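Local coordinates for protein sulfotransferase (Mycobacterium tuberculosis, PDB 2ZQ5) that probably transfers a sulfuryl group from a donor such as PAPS to an acceptor molecule, at residues Asp34-Ala39 and Gly67-Arg72. Residues are numbered along the deposited sequence; the frame is centred on the assembly and turned at random.
Sequences DNYREA and GALVAR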
ATOM      1  N   ASP A  34      -6.575  13.540  10.898  1.00 13.02           N
ATOM      2  CA  ASP A  34      -5.473  12.914  10.178  1.00 11.44           C
ATOM      3  C   ASP A  34      -4.887  13.855   9.128  1.00 11.20           C
ATOM      4  O   ASP A  34      -4.046  13.463   8.320  1.00 11.21           O
ATOM      5  CB  ASP A  34      -5.911  11.574   9.556  1.00  9.72           C
ATOM      6  CG  ASP A  34      -7.091  11.706   8.613  1.00 10.90           C
ATOM      7  OD1 ASP A  34      -7.819  12.718   8.677  1.00 12.67           O
ATOM      8  OD2 ASP A  34      -7.298  10.768   7.812  1.00  8.16           O
ATOM      9  N   ASN A  35      -5.329  15.110   9.169  1.00  9.79           N
ATOM     10  CA  ASN A  35      -4.842  16.151   8.267  1.00 10.14           C
ATOM     11  C   ASN A  35      -5.002  15.793   6.790  1.00  8.93           C
ATOM     12  O   ASN A  35      -4.162  16.144   5.965  1.00 10.33           O
ATOM     13  CB  ASN A  35      -3.369  16.438   8.588  1.00 11.27           C
ATOM     14  CG  ASN A  35      -2.925  17.808   8.125  1.00 10.84           C
ATOM     15  OD1 ASN A  35      -3.662  18.784   8.255  1.00 13.57           O
ATOM     16  ND2 ASN A  35      -1.703  17.895   7.606  1.00  9.74           N
ATOM     17  N   TYR A  36      -6.096  15.118   6.453  1.00  8.11           N
ATOM     18  CA  TYR A  36      -6.327  14.709   5.074  1.00  7.80           C
ATOM     19  C   TYR A  36      -6.646  15.873   4.139  1.00  8.03           C
ATOM     20  O   TYR A  36      -6.335  15.818   2.950  1.00  8.86           O
ATOM     21  CB  TYR A  36      -7.442  13.651   5.018  1.00  7.85           C
ATOM     22  CG  TYR A  36      -8.846  14.196   4.877  1.00  6.44           C
ATOM     23  CD1 TYR A  36      -9.433  14.336   3.619  1.00  8.19           C
ATOM     24  CD2 TYR A  36      -9.587  14.574   5.999  1.00  7.15           C
ATOM     25  CE1 TYR A  36     -10.721  14.840   3.480  1.00  8.94           C
ATOM     26  CE2 TYR A  36     -10.875  15.076   5.871  1.00  8.32           C
ATOM     27  CZ  TYR A  36     -11.436  15.209   4.612  1.00  8.44           C
ATOM     28  OH  TYR A  36     -12.707  15.722   4.482  1.00 11.02           O
ATOM     29  N   ARG A  37      -7.256  16.930   4.666  1.00  8.87           N
ATOM     30  CA  ARG A  37      -7.587  18.075   3.830  1.00 10.57           C
ATOM     31  C   ARG A  37      -6.340  18.777   3.303  1.00  9.18           C
ATOM     32  O   ARG A  37      -6.264  19.096   2.115  1.00 11.21           O
ATOM     33  CB  ARG A  37      -8.468  19.063   4.596  1.00 13.43           C
ATOM     34  CG  ARG A  37      -9.918  18.618   4.711  1.00 19.05           C
ATOM     35  CD  ARG A  37     -10.753  19.640   5.464  1.00 23.59           C
ATOM     36  NE  ARG A  37     -12.186  19.376   5.353  1.00 29.16           N
ATOM     37  CZ  ARG A  37     -12.875  19.444   4.217  1.00 30.81           C
ATOM     38  NH1 ARG A  37     -12.267  19.769   3.085  1.00 33.03           N
ATOM     39  NH2 ARG A  37     -14.177  19.191   4.214  1.00 33.37           N
ATOM     40  N   GLU A  38      -5.366  19.018   4.177  1.00  9.17           N
ATOM     41  CA  GLU A  38      -4.132  19.674   3.746  1.00  9.51           C
ATOM     42  C   GLU A  38      -3.426  18.773   2.740  1.00  9.24           C
ATOM     43  O   GLU A  38      -2.930  19.240   1.714  1.00  9.72           O
ATOM     44  CB  GLU A  38      -3.184  19.932   4.925  1.00  9.89           C
ATOM     45  CG  GLU A  38      -2.001  20.832   4.540  1.00 12.05           C
ATOM     46  CD  GLU A  38      -0.873  20.847   5.563  1.00 14.28           C
ATOM     47  OE1 GLU A  38      -1.119  20.539   6.744  1.00 15.25           O
ATOM     48  OE2 GLU A  38       0.270  21.187   5.182  1.00 16.96           O
ATOM     49  N   ALA A  39      -3.379  17.481   3.044  1.00  7.58           N
ATOM     50  CA  ALA A  39      -2.726  16.519   2.166  1.00  7.76           C
ATOM     51  C   ALA A  39      -3.352  16.541   0.775  1.00  7.65           C
ATOM     52  O   ALA A  39      -2.642  16.579  -0.228  1.00  7.22           O
ATOM     53  CB  ALA A  39      -2.820  15.117   2.767  1.00  6.57           C
ATOM     54  N   GLY A  67     -12.200   8.102  -5.238  1.00  7.98           N
ATOM     55  CA  GLY A  67     -12.251   6.784  -4.633  1.00  8.71           C
ATOM     56  C   GLY A  67     -11.716   6.775  -3.215  1.00  7.36           C
ATOM     57  O   GLY A  67     -12.242   6.074  -2.353  1.00  8.32           O
ATOM     58  N   ALA A  68     -10.663   7.545  -2.973  1.00  7.37           N
ATOM     59  CA  ALA A  68     -10.074   7.624  -1.645  1.00  7.39           C
ATOM     60  C   ALA A  68     -11.079   8.237  -0.674  1.00  7.41           C
ATOM     61  O   ALA A  68     -11.211   7.782   0.462  1.00  7.16           O
ATOM     62  CB  ALA A  68      -8.800   8.459  -1.685  1.00  7.93           C
ATOM     63  N   LEU A  69     -11.793   9.266  -1.123  1.00  7.56           N
ATOM     64  CA  LEU A  69     -12.778   9.929  -0.280  1.00  7.29           C
ATOM     65  C   LEU A  69     -14.013   9.061  -0.061  1.00  7.01           C
ATOM     66  O   LEU A  69     -14.624   9.107   1.005  1.00  6.60           O
ATOM     67  CB  LEU A  69     -13.178  11.281  -0.878  1.00  6.28           C
ATOM     68  CG  LEU A  69     -12.067  12.337  -0.879  1.00  7.15           C
ATOM     69  CD1 LEU A  69     -12.643  13.670  -1.345  1.00  9.24           C
ATOM     70  CD2 LEU A  69     -11.478  12.479   0.517  1.00  9.47           C
ATOM     71  N   VAL A  70     -14.382   8.271  -1.064  1.00  8.49           N
ATOM     72  CA  VAL A  70     -15.530   7.386  -0.911  1.00  7.92           C
ATOM     73  C   VAL A  70     -15.175   6.338   0.142  1.00  9.35           C
ATOM     74  O   VAL A  70     -15.994   6.006   0.997  1.00  8.10           O
ATOM     75  CB  VAL A  70     -15.893   6.685  -2.238  1.00  7.81           C
ATOM     76  CG1 VAL A  70     -16.874   5.546  -1.977  1.00  9.65           C
ATOM     77  CG2 VAL A  70     -16.513   7.691  -3.196  1.00 10.63           C
ATOM     78  N   ALA A  71     -13.946   5.827   0.082  1.00  8.49           N
ATOM     79  CA  ALA A  71     -13.484   4.830   1.045  1.00  7.28           C
ATOM     80  C   ALA A  71     -13.502   5.441   2.444  1.00  7.45           C
ATOM     81  O   ALA A  71     -13.869   4.781   3.423  1.00  6.78           O
ATOM     82  CB  ALA A  71     -12.067   4.363   0.684  1.00  8.22           C
ATOM     83  N   ARG A  72     -13.093   6.703   2.534  1.00  6.83           N
ATOM     84  CA  ARG A  72     -13.079   7.414   3.806  1.00  7.10           C
ATOM     85  C   ARG A  72     -14.506   7.447   4.363  1.00  6.85           C
ATOM     86  O   ARG A  72     -14.733   7.161   5.541  1.00  7.28           O
ATOM     87  CB  ARG A  72     -12.559   8.841   3.606  1.00  7.09           C
ATOM     88  CG  ARG A  72     -12.336   9.589   4.905  1.00  7.82           C
ATOM     89  CD  ARG A  72     -11.956  11.052   4.679  1.00  7.98           C
ATOM     90  NE  ARG A  72     -11.773  11.717   5.965  1.00  8.43           N
ATOM     91  CZ  ARG A  72     -10.663  11.653   6.695  1.00  8.38           C
ATOM     92  NH1 ARG A  72      -9.612  10.968   6.262  1.00  7.91           N
ATOM     93  NH2 ARG A  72     -10.624  12.233   7.886  1.00 11.40           N
TER
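Arg72 meets Asp34 and Tyr36 at once, a buried end-on salt bridge combined with a cation-pi stack, and so illustrates how one guanidinium of helix 55-81 can tie down both the residues leading into helix 36-50 and its first turn in the helical part of a sulfotransferase fold. Its chain is extended from CG to NE. Arg72 NH1 donates to the syn lone pair of Asp34 OD2 at 2.8 Å in an almost straight bond (177°), while Arg72 NH2 reaches Asp34 OD1 at 3.0 Å along a more bent path (148°). Arg72 NE and NH1 also donate to the carbonyl oxygens of Phe29 and Gln180. One guanidinium face lies flat on the Tyr36 ring, the planes 22° apart and Arg72 CZ 3.7 Å from the ring centroid; Arg72 CD adds a CH-pi contact over the same face of the Tyr36 ring. Leu69 CD2 approaches that ring at Tyr36 CE1, 3.9 Å away, the two side chains crossing at about a right angle. Salt bridge, stack and carbonyl bonds together leave the guanidinium little freedom to rotate. In a second shell, Ser181 OG bonds to Asp34 OD2, and Tyr36 OH to His17 NE2 of helix 13-24. Against the other ring face of Tyr36, offset toward the rim, rests Arg37 CG.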